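Periplasmic iron-binding protein (Synechocystis sp., PDB 2VOZ) binds ferric iron in the periplasm and is probably part of an ABC transporter complex that imports it. Local coordinates at residues 37-42 / 76-81; 117-122 / 325-330; 146-151 / 249-254; 158-163 / 217-222. All blocks are in the same frame, centred on the assembly; numbering follows the deposited sequence. Where two conformers were deposited one is given.

In the fold
The four contacts span a solute-binding protein of the family whose two alpha/beta lobes close around a ligand. Contact 1 comes first along the chain and is complete before contact 2 opens; contact 2 then closes a long loop holding contact 3, inside which contact 4 is nested. Contacts 1 and 4 reach the same mixed sheet with their centres 37 Å apart, on opposite sides of the chain's centre, consistent with one lying in each lobe. Contacts 3 and 4 are neighbours, centres 15 Å apart, joined by Leu-151 packing on Ile-160, Val-219 and Ile-221. Contact 2 ties the loop before strand 124-136 to the helix near the C-terminus, with its centre 20 Å from that of contact 1.

Contact 1: 37-42 / 76-81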
loop_
_atom_site.group_PDB
_atom_site.type_symbol
_atom_site.label_atom_id
_atom_site.label_comp_id
_atom_site.label_asym_id
_atom_site.label_seq_id
_atom_site.Cartn_x
_atom_site.Cartn_y
_atom_site.Cartn_z
ATOM N N ASN B 37 -18.008 1.550 15.350
ATOM C CA ASN B 37 -17.448 2.569 14.476
ATOM C C ASN B 37 -16.272 3.175 15.223
ATOM O O ASN B 37 -16.448 3.895 16.218
ATOM C CB ASN B 37 -18.501 3.640 14.174
ATOM C CG ASN B 37 -19.740 3.037 13.537
ATOM O OD1 ASN B 37 -19.624 2.229 12.612
ATOM N ND2 ASN B 37 -20.910 3.362 14.071
ATOM N N LEU B 38 -15.080 2.844 14.743
ATOM C CA LEU B 38 -13.849 3.297 15.354
ATOM C C LEU B 38 -13.289 4.475 14.590
ATOM O O LEU B 38 -12.973 4.345 13.413
ATOM C CB LEU B 38 -12.833 2.142 15.355
ATOM C CG LEU B 38 -11.427 2.484 15.870
ATOM C CD1 LEU B 38 -11.498 2.962 17.327
ATOM C CD2 LEU B 38 -10.533 1.237 15.757
ATOM N N TYR B 39 -13.182 5.618 15.250
ATOM C CA TYR B 39 -12.535 6.786 14.675
ATOM C C TYR B 39 -11.130 6.753 15.261
ATOM O O TYR B 39 -10.982 6.813 16.476
ATOM C CB TYR B 39 -13.217 8.076 15.153
ATOM C CG TYR B 39 -14.582 8.387 14.535
ATOM C CD1 TYR B 39 -15.487 7.381 14.246
ATOM C CD2 TYR B 39 -14.977 9.707 14.314
ATOM C CE1 TYR B 39 -16.774 7.680 13.708
ATOM C CE2 TYR B 39 -16.250 10.021 13.793
ATOM C CZ TYR B 39 -17.124 8.997 13.489
ATOM O OH TYR B 39 -18.383 9.276 13.015
ATOM N N SER B 40 -10.115 6.637 14.421
ATOM C CA SER B 40 -8.746 6.528 14.922
ATOM C C SER B 40 -7.757 7.374 14.140
ATOM O O SER B 40 -7.774 7.388 12.910
ATOM C CB SER B 40 -8.286 5.063 14.932
ATOM O OG SER B 40 -6.981 5.017 15.502
ATOM N N SER B 41 -6.864 8.059 14.857
ATOM C CA SER B 41 -5.778 8.763 14.178
ATOM C C SER B 41 -4.528 7.902 14.090
ATOM O O SER B 41 -3.472 8.366 13.619
ATOM C CB SER B 41 -5.444 10.079 14.891
ATOM O OG SER B 41 -4.987 9.843 16.202
ATOM N N ARG B 42 -4.660 6.668 14.567
ATOM C CA ARG B 42 -3.579 5.692 14.508
ATOM C C ARG B 42 -3.946 4.531 13.600
ATOM O O ARG B 42 -4.980 3.871 13.787
ATOM C CB ARG B 42 -3.293 5.140 15.914
ATOM C CG ARG B 42 -2.367 3.915 15.886
ATOM C CD ARG B 42 -2.937 2.753 16.666
ATOM N NE ARG B 42 -2.335 1.485 16.255
ATOM C CZ ARG B 42 -1.247 0.959 16.819
ATOM N NH1 ARG B 42 -0.624 1.610 17.814
ATOM N NH2 ARG B 42 -0.788 -0.216 16.396
ATOM N N ALA B 76 -24.991 15.593 18.400
ATOM C CA ALA B 76 -25.539 14.713 19.426
ATOM C C ALA B 76 -25.870 13.308 18.943
ATOM O O ALA B 76 -25.998 12.393 19.752
ATOM C CB ALA B 76 -26.759 15.338 20.068
ATOM N N ASN B 77 -25.988 13.111 17.641
ATOM C CA ASN B 77 -26.258 11.776 17.119
ATOM C C ASN B 77 -25.102 11.186 16.286
ATOM O O ASN B 77 -25.312 10.443 15.299
ATOM C CB ASN B 77 -27.573 11.783 16.328
ATOM C CG ASN B 77 -27.484 12.622 15.079
ATOM O OD1 ASN B 77 -26.599 13.465 14.951
ATOM N ND2 ASN B 77 -28.376 12.360 14.119
ATOM N N SER B 78 -23.869 11.559 16.653
ATOM C CA SER B 78 -22.709 10.997 15.985
ATOM C C SER B 78 -22.747 9.470 16.114
ATOM O O SER B 78 -23.041 8.975 17.197
ATOM C CB SER B 78 -21.410 11.490 16.643
ATOM O OG SER B 78 -20.342 10.814 16.017
ATOM N N PRO B 79 -22.434 8.728 15.025
ATOM C CA PRO B 79 -22.413 7.278 15.150
ATOM C C PRO B 79 -21.075 6.748 15.682
ATOM O O PRO B 79 -20.887 5.544 15.720
ATOM C CB PRO B 79 -22.610 6.806 13.708
ATOM C CG PRO B 79 -21.990 7.831 12.878
ATOM C CD PRO B 79 -22.148 9.159 13.643
ATOM N N GLY B 80 -20.151 7.638 16.059
ATOM C CA GLY B 80 -18.847 7.158 16.541
ATOM C C GLY B 80 -19.055 6.378 17.811
ATOM O O GLY B 80 -19.829 6.799 18.679
ATOM N N ASP B 81 -18.375 5.229 17.923
ATOM C CA ASP B 81 -18.375 4.454 19.153
ATOM C C ASP B 81 -17.146 4.758 20.008
ATOM O O ASP B 81 -17.248 4.944 21.214
ATOM C CB ASP B 81 -18.430 2.962 18.833
ATOM C CG ASP B 81 -19.817 2.542 18.338
ATOM O OD1 ASP B 81 -20.768 2.836 19.087
ATOM O OD2 ASP B 81 -19.954 1.955 17.227
#
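Asn-37 and Asp-81 meet at the start of a parallel strand pair, where the loop that closes a beta-alpha-beta crossover runs into strand 82-86 beside strand 35-40. Three hydrogen bonds join the strand to the loop, two between these residues. Asn-37 N donates to Asp-81 OD2 at 2.7 Å, on the carboxylate lone pair that faces away from OD1, and Asp-81 N returns a bond of 2.9 Å to Asn-37 O. The Asn-37 side chain leaves with CG beside the backbone N (chi1 -58°). Its ND2 gives the third bond, to Pro-79 O at 2.7 Å, with the acceptor close to the amide plane. An alanine here would probably leave the Pro-79 carbonyl without this donor and the turn less firmly held to the strand. Tyr-39 lays CE1 3.5 Å from Gly-80 CA, so close that a beta carbon at Gly-80 would press on CE1. An ST turn shapes this bend, Gly-80 N donating to Ser-78 OG at 3.2 Å. Glu-74, at the end of helix 64-74, takes hydrogen bonds with both Tyr-39 OH and Ser-78 OG, while Tyr-39 packs on Ile-71 of that helix and on Ile-60 and Leu-83 of the strands flanking its own.

Contact 2: 117-122 / 325-330; sequences RHPDGL and NVSNLG
The imidazole of His-118, met obliquely at ND1 by Ser-327 CB at 3.9 Å, is held between two residues of its own loop. Leu-122 CD1 sits 3.7 Å above one face and Pro-119 CD 3.4 Å above the opposite one, both displaced toward the rim, and Asp-120 CA lies in the ring plane at the edge. The second flat group is the amide of Asn-325, whose CG stands anti to the backbone N (chi1 -177°) and is thereby turned to the loop. Its ND2 donates to Arg-117 O at 3.1 Å, nearly along the C=O axis, although that oxygen is tilted 18° from the amide plane. The other end, OD1, accepts twice from Ser-327, from N at 2.8 Å and from OG at 2.7 Å, the two donors arriving from opposite faces of the plane. The backbone bond makes an Asx turn that caps the helix start, and both ends of the amide are thus engaged, which would fix its rotation. Pro-119 completes the interface by setting CD 3.5 Å from Ser-327 OG. The loop follows helix 106-111 and precedes strand 124-136; a backbone bond between Val-326 and Asn-115 adds to the join. From helix 327-331, Leu-329 packs on Ser-172 and Ser-176 of helix 168-181 and on Ala-88 of helix 88-96.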
loop_
_atom_site.group_PDB
_atom_site.type_symbol
_atom_site.label_atom_id
_atom_site.label_comp_id
_atom_site.label_asym_id
_atom_site.label_seq_id
_atom_site.Cartn_x
_atom_site.Cartn_y
_atom_site.Cartn_z
ATOM N N ARG B 117 -4.529 5.800 32.729
ATOM C CA ARG B 117 -5.930 5.994 32.350
ATOM C C ARG B 117 -6.530 7.157 33.083
ATOM O O ARG B 117 -6.010 7.589 34.112
ATOM C CB ARG B 117 -6.777 4.740 32.592
ATOM C CG ARG B 117 -6.596 4.076 33.970
ATOM C CD ARG B 117 -7.427 2.793 34.017
ATOM N NE ARG B 117 -7.063 1.888 35.131
ATOM C CZ ARG B 117 -7.482 2.043 36.380
ATOM N NH1 ARG B 117 -8.260 3.071 36.693
ATOM N NH2 ARG B 117 -7.113 1.192 37.325
ATOM N N HIS B 118 -7.615 7.695 32.536
ATOM C CA HIS B 118 -8.217 8.877 33.120
ATOM C C HIS B 118 -8.877 8.539 34.461
ATOM O O HIS B 118 -9.555 7.519 34.571
ATOM C CB HIS B 118 -9.220 9.460 32.120
ATOM C CG HIS B 118 -9.758 10.778 32.541
ATOM N ND1 HIS B 118 -9.274 11.979 32.065
ATOM C CD2 HIS B 118 -10.696 11.083 33.466
ATOM C CE1 HIS B 118 -9.921 12.970 32.656
ATOM N NE2 HIS B 118 -10.784 12.452 33.510
ATOM N N PRO B 119 -8.683 9.402 35.478
ATOM C CA PRO B 119 -9.217 9.125 36.801
ATOM C C PRO B 119 -10.739 8.952 36.834
ATOM O O PRO B 119 -11.252 8.333 37.770
ATOM C CB PRO B 119 -8.802 10.378 37.604
ATOM C CG PRO B 119 -7.595 10.887 36.913
ATOM C CD PRO B 119 -7.933 10.675 35.459
ATOM N N ASP B 120 -11.459 9.476 35.848
ATOM C CA ASP B 120 -12.919 9.394 35.837
ATOM C C ASP B 120 -13.420 8.374 34.834
ATOM O O ASP B 120 -14.636 8.283 34.560
ATOM C CB ASP B 120 -13.530 10.778 35.569
ATOM C CG ASP B 120 -13.199 11.767 36.643
ATOM O OD1 ASP B 120 -13.193 11.366 37.826
ATOM O OD2 ASP B 120 -12.930 12.941 36.310
ATOM N N GLY B 121 -12.497 7.592 34.274
ATOM C CA GLY B 121 -12.880 6.525 33.342
ATOM C C GLY B 121 -13.302 6.989 31.955
ATOM O O GLY B 121 -13.957 6.255 31.222
ATOM N N LEU B 122 -12.889 8.195 31.588
ATOM C CA LEU B 122 -13.262 8.789 30.306
ATOM C C LEU B 122 -12.461 8.214 29.143
ATOM O O LEU B 122 -12.955 8.150 28.020
ATOM C CB LEU B 122 -13.076 10.298 30.368
ATOM C CG LEU B 122 -14.095 11.096 31.193
ATOM C CD1 LEU B 122 -13.696 12.574 31.213
ATOM C CD2 LEU B 122 -15.486 10.884 30.614
ATOM N N ASN B 325 -0.179 10.656 36.914
ATOM C CA ASN B 325 -1.335 10.227 36.110
ATOM C C ASN B 325 -1.276 11.014 34.806
ATOM O O ASN B 325 -1.092 12.231 34.813
ATOM C CB ASN B 325 -2.663 10.439 36.854
ATOM C CG ASN B 325 -3.847 9.931 36.070
ATOM O OD1 ASN B 325 -4.320 10.615 35.147
ATOM N ND2 ASN B 325 -4.322 8.721 36.400
ATOM N N VAL B 326 -1.417 10.309 33.685
ATOM C CA VAL B 326 -1.241 10.967 32.381
ATOM C C VAL B 326 -2.344 11.981 32.086
ATOM O O VAL B 326 -2.163 12.806 31.187
ATOM C CB VAL B 326 -1.063 9.965 31.228
ATOM C CG1 VAL B 326 0.246 9.139 31.417
ATOM C CG2 VAL B 326 -2.294 9.070 31.152
ATOM N N SER B 327 -3.438 11.994 32.840
ATOM C CA SER B 327 -4.443 13.088 32.633
ATOM C C SER B 327 -3.834 14.476 32.933
ATOM O O SER B 327 -4.349 15.504 32.446
ATOM C CB SER B 327 -5.718 12.890 33.457
ATOM O OG SER B 327 -5.445 13.026 34.832
ATOM N N ASN B 328 -2.735 14.495 33.697
ATOM C CA ASN B 328 -2.054 15.753 34.025
ATOM C C ASN B 328 -1.452 16.385 32.770
ATOM O O ASN B 328 -1.279 17.602 32.688
ATOM C CB ASN B 328 -0.930 15.502 35.030
ATOM C CG ASN B 328 -1.451 15.389 36.432
ATOM O OD1 ASN B 328 -1.903 16.392 37.018
ATOM N ND2 ASN B 328 -1.469 14.163 36.962
ATOM N N LEU B 329 -1.128 15.539 31.788
ATOM C CA LEU B 329 -0.515 16.028 30.572
ATOM C C LEU B 329 -1.451 16.926 29.776
ATOM O O LEU B 329 -1.026 17.938 29.165
ATOM C CB LEU B 329 -0.004 14.861 29.685
ATOM C CG LEU B 329 0.859 13.777 30.352
ATOM C CD1 LEU B 329 1.571 12.901 29.295
ATOM C CD2 LEU B 329 1.822 14.316 31.346
ATOM N N GLY B 330 -2.725 16.544 29.738
ATOM C CA GLY B 330 -3.761 17.421 29.178
ATOM C C GLY B 330 -4.173 18.559 30.101
ATOM O O GLY B 330 -4.372 19.691 29.646
#

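Contact 3: 146-151 / 249-254; sequences STYEAL and FPNTGS
Asn-251 sends its side chain from CB across Thr-147 and Tyr-148 to Glu-149. The first torsion sets CG anti to its own carbonyl carbon (chi1 -71°), and there CG lies 3.7 Å from Thr-147 CB, with Tyr-148 CD2 equally near. OD1 accepts from Tyr-148 N at 2.9 Å, on a lone pair in the carbonyl plane, and lies obliquely to the Tyr-148 ring, 3.1 Å from its CD2. ND2 donates to Glu-149 OE1 at 3.0 Å in an almost straight bond (176°), on the syn side but somewhat out of the carboxylate plane, and lies near Thr-147 CB. Replacing Asn-251 with an alanine would probably leave Tyr-148 N without its acceptor and Glu-149 OE1 without this amide. The backbone adds a bond from Asn-251 N to Ser-146 O at 2.8 Å. Pro-250 covers the tyrosine: CB lies over one face in a CH-pi contact, 4.3 Å from the centroid, and CG comes within 3.3 Å of CZ. Thr-147 OG1 accepts from Ala-150 N, an ST motif where a 3-10 segment begins at Glu-149. Tyr-148 OH bonds to Arg-131 O of strand 124-136 and to His-260 N. Glu-149 OE2 forms a salt bridge with Arg-177 and a hydrogen bond with His-181, both of helix 168-181. Tyr-148 on Leu-173 of that helix and Pro-250 on Leu-133 of the strand place the contact between the two.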
loop_
_atom_site.group_PDB
_atom_site.type_symbol
_atom_site.label_atom_id
_atom_site.label_comp_id
_atom_site.label_asym_id
_atom_site.label_seq_id
_atom_site.Cartn_x
_atom_site.Cartn_y
_atom_site.Cartn_z
ATOM N N SER B 146 21.328 13.467 32.773
ATOM C CA SER B 146 20.568 12.909 33.897
ATOM C C SER B 146 19.071 13.100 33.691
ATOM O O SER B 146 18.338 12.145 33.485
ATOM C CB SER B 146 20.986 13.543 35.239
ATOM O OG SER B 146 20.918 14.956 35.231
ATOM N N THR B 147 18.639 14.351 33.728
ATOM C CA THR B 147 17.209 14.680 33.756
ATOM C C THR B 147 16.860 15.718 32.666
ATOM O O THR B 147 17.743 16.410 32.165
ATOM C CB THR B 147 16.809 15.319 35.110
ATOM O OG1 THR B 147 17.520 16.572 35.284
ATOM C CG2 THR B 147 17.113 14.342 36.288
ATOM N N TYR B 148 15.580 15.844 32.326
ATOM C CA TYR B 148 15.159 16.969 31.463
ATOM C C TYR B 148 15.579 18.259 32.108
ATOM O O TYR B 148 16.005 19.179 31.418
ATOM C CB TYR B 148 13.634 17.032 31.260
ATOM C CG TYR B 148 13.055 15.708 30.856
ATOM C CD1 TYR B 148 13.164 15.247 29.549
ATOM C CD2 TYR B 148 12.409 14.910 31.797
ATOM C CE1 TYR B 148 12.635 13.968 29.192
ATOM C CE2 TYR B 148 11.880 13.642 31.465
ATOM C CZ TYR B 148 11.999 13.184 30.175
ATOM O OH TYR B 148 11.485 11.939 29.878
ATOM N N GLU B 149 15.413 18.305 33.428
ATOM C CA GLU B 149 15.609 19.535 34.208
ATOM C C GLU B 149 17.059 20.040 34.053
ATOM O O GLU B 149 17.305 21.246 33.928
ATOM C CB GLU B 149 15.244 19.263 35.668
ATOM C CG GLU B 149 13.691 19.131 35.918
ATOM C CD GLU B 149 13.117 17.728 35.668
ATOM O OE1 GLU B 149 13.771 16.892 35.009
ATOM O OE2 GLU B 149 11.975 17.458 36.091
ATOM N N ALA B 150 18.011 19.112 33.981
ATOM C CA ALA B 150 19.441 19.495 33.925
ATOM C C ALA B 150 19.853 20.028 32.575
ATOM O O ALA B 150 20.919 20.607 32.436
ATOM C CB ALA B 150 20.331 18.279 34.280
ATOM N N LEU B 151 19.031 19.808 31.560
ATOM C CA LEU B 151 19.344 20.363 30.242
ATOM C C LEU B 151 19.241 21.898 30.178
ATOM O O LEU B 151 19.605 22.505 29.161
ATOM C CB LEU B 151 18.478 19.735 29.157
ATOM C CG LEU B 151 18.695 18.235 28.928
ATOM C CD1 LEU B 151 17.768 17.748 27.825
ATOM C CD2 LEU B 151 20.141 17.826 28.594
ATOM N N PHE B 249 17.688 7.155 28.572
ATOM C CA PHE B 249 16.497 7.349 29.382
ATOM C C PHE B 249 16.783 8.332 30.513
ATOM O O PHE B 249 17.578 8.021 31.409
ATOM C CB PHE B 249 15.971 6.042 29.994
ATOM C CG PHE B 249 15.353 5.089 29.004
ATOM C CD1 PHE B 249 14.059 5.290 28.516
ATOM C CD2 PHE B 249 16.057 3.958 28.584
ATOM C CE1 PHE B 249 13.485 4.397 27.603
ATOM C CE2 PHE B 249 15.485 3.068 27.679
ATOM C CZ PHE B 249 14.203 3.296 27.173
ATOM N N PRO B 250 16.139 9.507 30.478
ATOM C CA PRO B 250 16.317 10.457 31.560
ATOM C C PRO B 250 15.460 10.188 32.801
ATOM O O PRO B 250 14.453 9.474 32.748
ATOM C CB PRO B 250 15.858 11.767 30.927
ATOM C CG PRO B 250 14.716 11.300 30.056
ATOM C CD PRO B 250 15.258 10.055 29.428
ATOM N N ASN B 251 15.870 10.836 33.882
ATOM C CA ASN B 251 15.101 10.925 35.124
ATOM C C ASN B 251 14.885 9.567 35.796
ATOM O O ASN B 251 13.861 9.362 36.440
ATOM C CB ASN B 251 13.738 11.603 34.872
ATOM C CG ASN B 251 13.884 13.071 34.588
ATOM O OD1 ASN B 251 14.476 13.426 33.603
ATOM N ND2 ASN B 251 13.356 13.927 35.467
ATOM N N THR B 252 15.826 8.646 35.617
ATOM C CA THR B 252 15.706 7.327 36.255
ATOM C C THR B 252 16.649 7.188 37.450
ATOM O O THR B 252 16.669 6.127 38.101
ATOM C CB THR B 252 15.977 6.175 35.265
ATOM O OG1 THR B 252 17.379 6.110 34.998
ATOM C CG2 THR B 252 15.222 6.392 33.956
ATOM N N GLY B 253 17.402 8.253 37.727
ATOM C CA GLY B 253 18.353 8.260 38.846
ATOM C C GLY B 253 17.677 8.235 40.196
ATOM O O GLY B 253 16.458 8.427 40.303
ATOM N N SER B 254 18.485 8.019 41.250
ATOM C CA SER B 254 18.021 8.051 42.637
ATOM C C SER B 254 17.221 9.316 42.874
ATOM O O SER B 254 17.649 10.397 42.466
ATOM C CB SER B 254 19.210 8.054 43.613
ATOM O OG SER B 254 20.322 7.326 43.120
HETATM O O HOH W 1 17.944 10.831 36.692
#

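Contact 4: 158-163 / 217-222; sequences GKILVR and GDVAIA
Leu-161 and Gly-217 fit as bump and hollow: the leucine CD1 rests 3.6 Å from the glycine CA, where a beta carbon at Gly-217 would clash with Leu-161 CG. On the face of Leu-161 and Ala-220, their CB atoms meet at 4.0 Å. On the other face Ile-160 and Val-219 lie side by side, pointing the same way, with CD1 of the isoleucine 3.9 Å from the valine CB. Val-162 and Ile-221 likewise lie side by side, CG2 of the valine 4.1 Å from the isoleucine CB. Hydrogen bonds of the parallel strand pair hold this register: Leu-161 N donates to Val-219 O, Ile-221 N to Leu-161 O. At the entry Lys-159 O takes two donors, Asp-218 N at 2.8 Å and Val-219 N at 3.2 Å. The extended lysine chain runs over Asp-218, its CE 3.3 Å from OD2; the ion pair is long, NZ to OD2 3.9 Å, and a water bonded to both atoms bridges it. OD1 is held by a salt bridge to Arg-139. Strand 219-223 lies between strand 160-161 and the antiparallel strand 124-136. Helix 205-213 covers the face of Leu-161 through Ala-211 and Ile-212, whereas Ile-221 packs against Leu-173 of helix 168-181.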
loop_
_atom_site.group_PDB
_atom_site.type_symbol
_atom_site.label_atom_id
_atom_site.label_comp_id
_atom_site.label_asym_id
_atom_site.label_seq_id
_atom_site.Cartn_x
_atom_site.Cartn_y
_atom_site.Cartn_z
ATOM N N GLY B 158 23.907 26.188 23.072
ATOM C CA GLY B 158 24.101 25.891 21.642
ATOM C C GLY B 158 24.030 24.410 21.301
ATOM O O GLY B 158 24.375 24.025 20.189
ATOM N N LYS B 159 23.541 23.580 22.224
ATOM C CA LYS B 159 23.601 22.131 22.002
ATOM C C LYS B 159 22.257 21.385 21.887
ATOM O O LYS B 159 22.237 20.235 21.432
ATOM C CB LYS B 159 24.484 21.489 23.069
ATOM C CG LYS B 159 25.967 21.787 22.857
ATOM C CD LYS B 159 26.825 21.179 23.953
ATOM C CE LYS B 159 28.290 21.411 23.614
ATOM N NZ LYS B 159 29.235 20.774 24.581
ATOM N N ILE B 160 21.169 22.007 22.327
ATOM C CA ILE B 160 19.888 21.298 22.449
ATOM C C ILE B 160 19.033 21.361 21.199
ATOM O O ILE B 160 18.799 22.440 20.612
ATOM C CB ILE B 160 19.094 21.832 23.660
ATOM C CG1 ILE B 160 19.935 21.714 24.968
ATOM C CG2 ILE B 160 17.721 21.121 23.771
ATOM C CD1 ILE B 160 20.370 20.290 25.404
ATOM N N LEU B 161 18.536 20.197 20.771
ATOM C CA LEU B 161 17.636 20.111 19.628
ATOM C C LEU B 161 16.256 19.595 20.011
ATOM O O LEU B 161 16.149 18.546 20.610
ATOM C CB LEU B 161 18.199 19.134 18.619
ATOM C CG LEU B 161 19.490 19.640 17.993
ATOM C CD1 LEU B 161 20.255 18.411 17.501
ATOM C CD2 LEU B 161 19.195 20.611 16.839
ATOM N N VAL B 162 15.215 20.364 19.686
ATOM C CA VAL B 162 13.841 19.909 19.905
ATOM C C VAL B 162 12.931 20.521 18.856
ATOM O O VAL B 162 13.242 21.604 18.331
ATOM C CB VAL B 162 13.367 20.233 21.344
ATOM C CG1 VAL B 162 13.259 21.751 21.551
ATOM C CG2 VAL B 162 12.040 19.516 21.659
ATOM N N ARG B 163 11.823 19.822 18.552
ATOM C CA ARG B 163 10.915 20.311 17.506
ATOM C C ARG B 163 10.076 21.479 18.052
ATOM O O ARG B 163 10.156 21.806 19.232
ATOM C CB ARG B 163 10.056 19.172 16.997
ATOM C CG ARG B 163 9.053 18.689 18.038
ATOM C CD ARG B 163 8.324 17.448 17.571
ATOM N NE ARG B 163 7.616 17.623 16.300
ATOM C CZ ARG B 163 7.086 16.600 15.638
ATOM N NH1 ARG B 163 7.218 15.367 16.126
ATOM N NH2 ARG B 163 6.438 16.810 14.492
ATOM N N GLY B 217 23.611 19.821 16.519
ATOM C CA GLY B 217 23.516 19.962 17.994
ATOM C C GLY B 217 23.978 18.654 18.589
ATOM O O GLY B 217 24.359 17.750 17.835
ATOM N N ASP B 218 23.914 18.501 19.920
ATOM C CA ASP B 218 24.512 17.337 20.566
ATOM C C ASP B 218 23.537 16.490 21.379
ATOM O O ASP B 218 23.814 15.325 21.657
ATOM C CB ASP B 218 25.630 17.777 21.520
ATOM C CG ASP B 218 26.830 18.375 20.811
ATOM O OD1 ASP B 218 26.896 18.417 19.555
ATOM O OD2 ASP B 218 27.731 18.828 21.559
ATOM N N VAL B 219 22.425 17.098 21.794
ATOM C CA VAL B 219 21.409 16.409 22.639
ATOM C C VAL B 219 20.031 16.783 22.117
ATOM O O VAL B 219 19.748 17.958 21.913
ATOM C CB VAL B 219 21.491 16.784 24.149
ATOM C CG1 VAL B 219 20.401 16.052 24.932
ATOM C CG2 VAL B 219 22.895 16.465 24.704
ATOM N N ALA B 220 19.208 15.774 21.834
ATOM C CA ALA B 220 17.853 16.029 21.327
ATOM C C ALA B 220 16.864 15.428 22.287
ATOM O O ALA B 220 17.197 14.472 23.024
ATOM C CB ALA B 220 17.643 15.424 19.958
ATOM N N ILE B 221 15.644 15.987 22.272
ATOM C CA ILE B 221 14.524 15.399 23.003
ATOM C C ILE B 221 13.568 14.860 21.950
ATOM O O ILE B 221 13.187 15.605 21.037
ATOM C CB ILE B 221 13.802 16.467 23.846
ATOM C CG1 ILE B 221 14.793 17.079 24.868
ATOM C CG2 ILE B 221 12.602 15.841 24.598
ATOM C CD1 ILE B 221 14.196 18.233 25.709
ATOM N N ALA B 222 13.260 13.564 22.008
ATOM C CA ALA B 222 12.354 12.948 21.016
ATOM C C ALA B 222 11.837 11.655 21.570
ATOM O O ALA B 222 12.320 11.165 22.581
ATOM C CB ALA B 222 13.038 12.727 19.660
HETATM O O HOH W 2 28.593 18.110 24.025
HETATM O O HOH W 3 11.666 17.068 19.263
#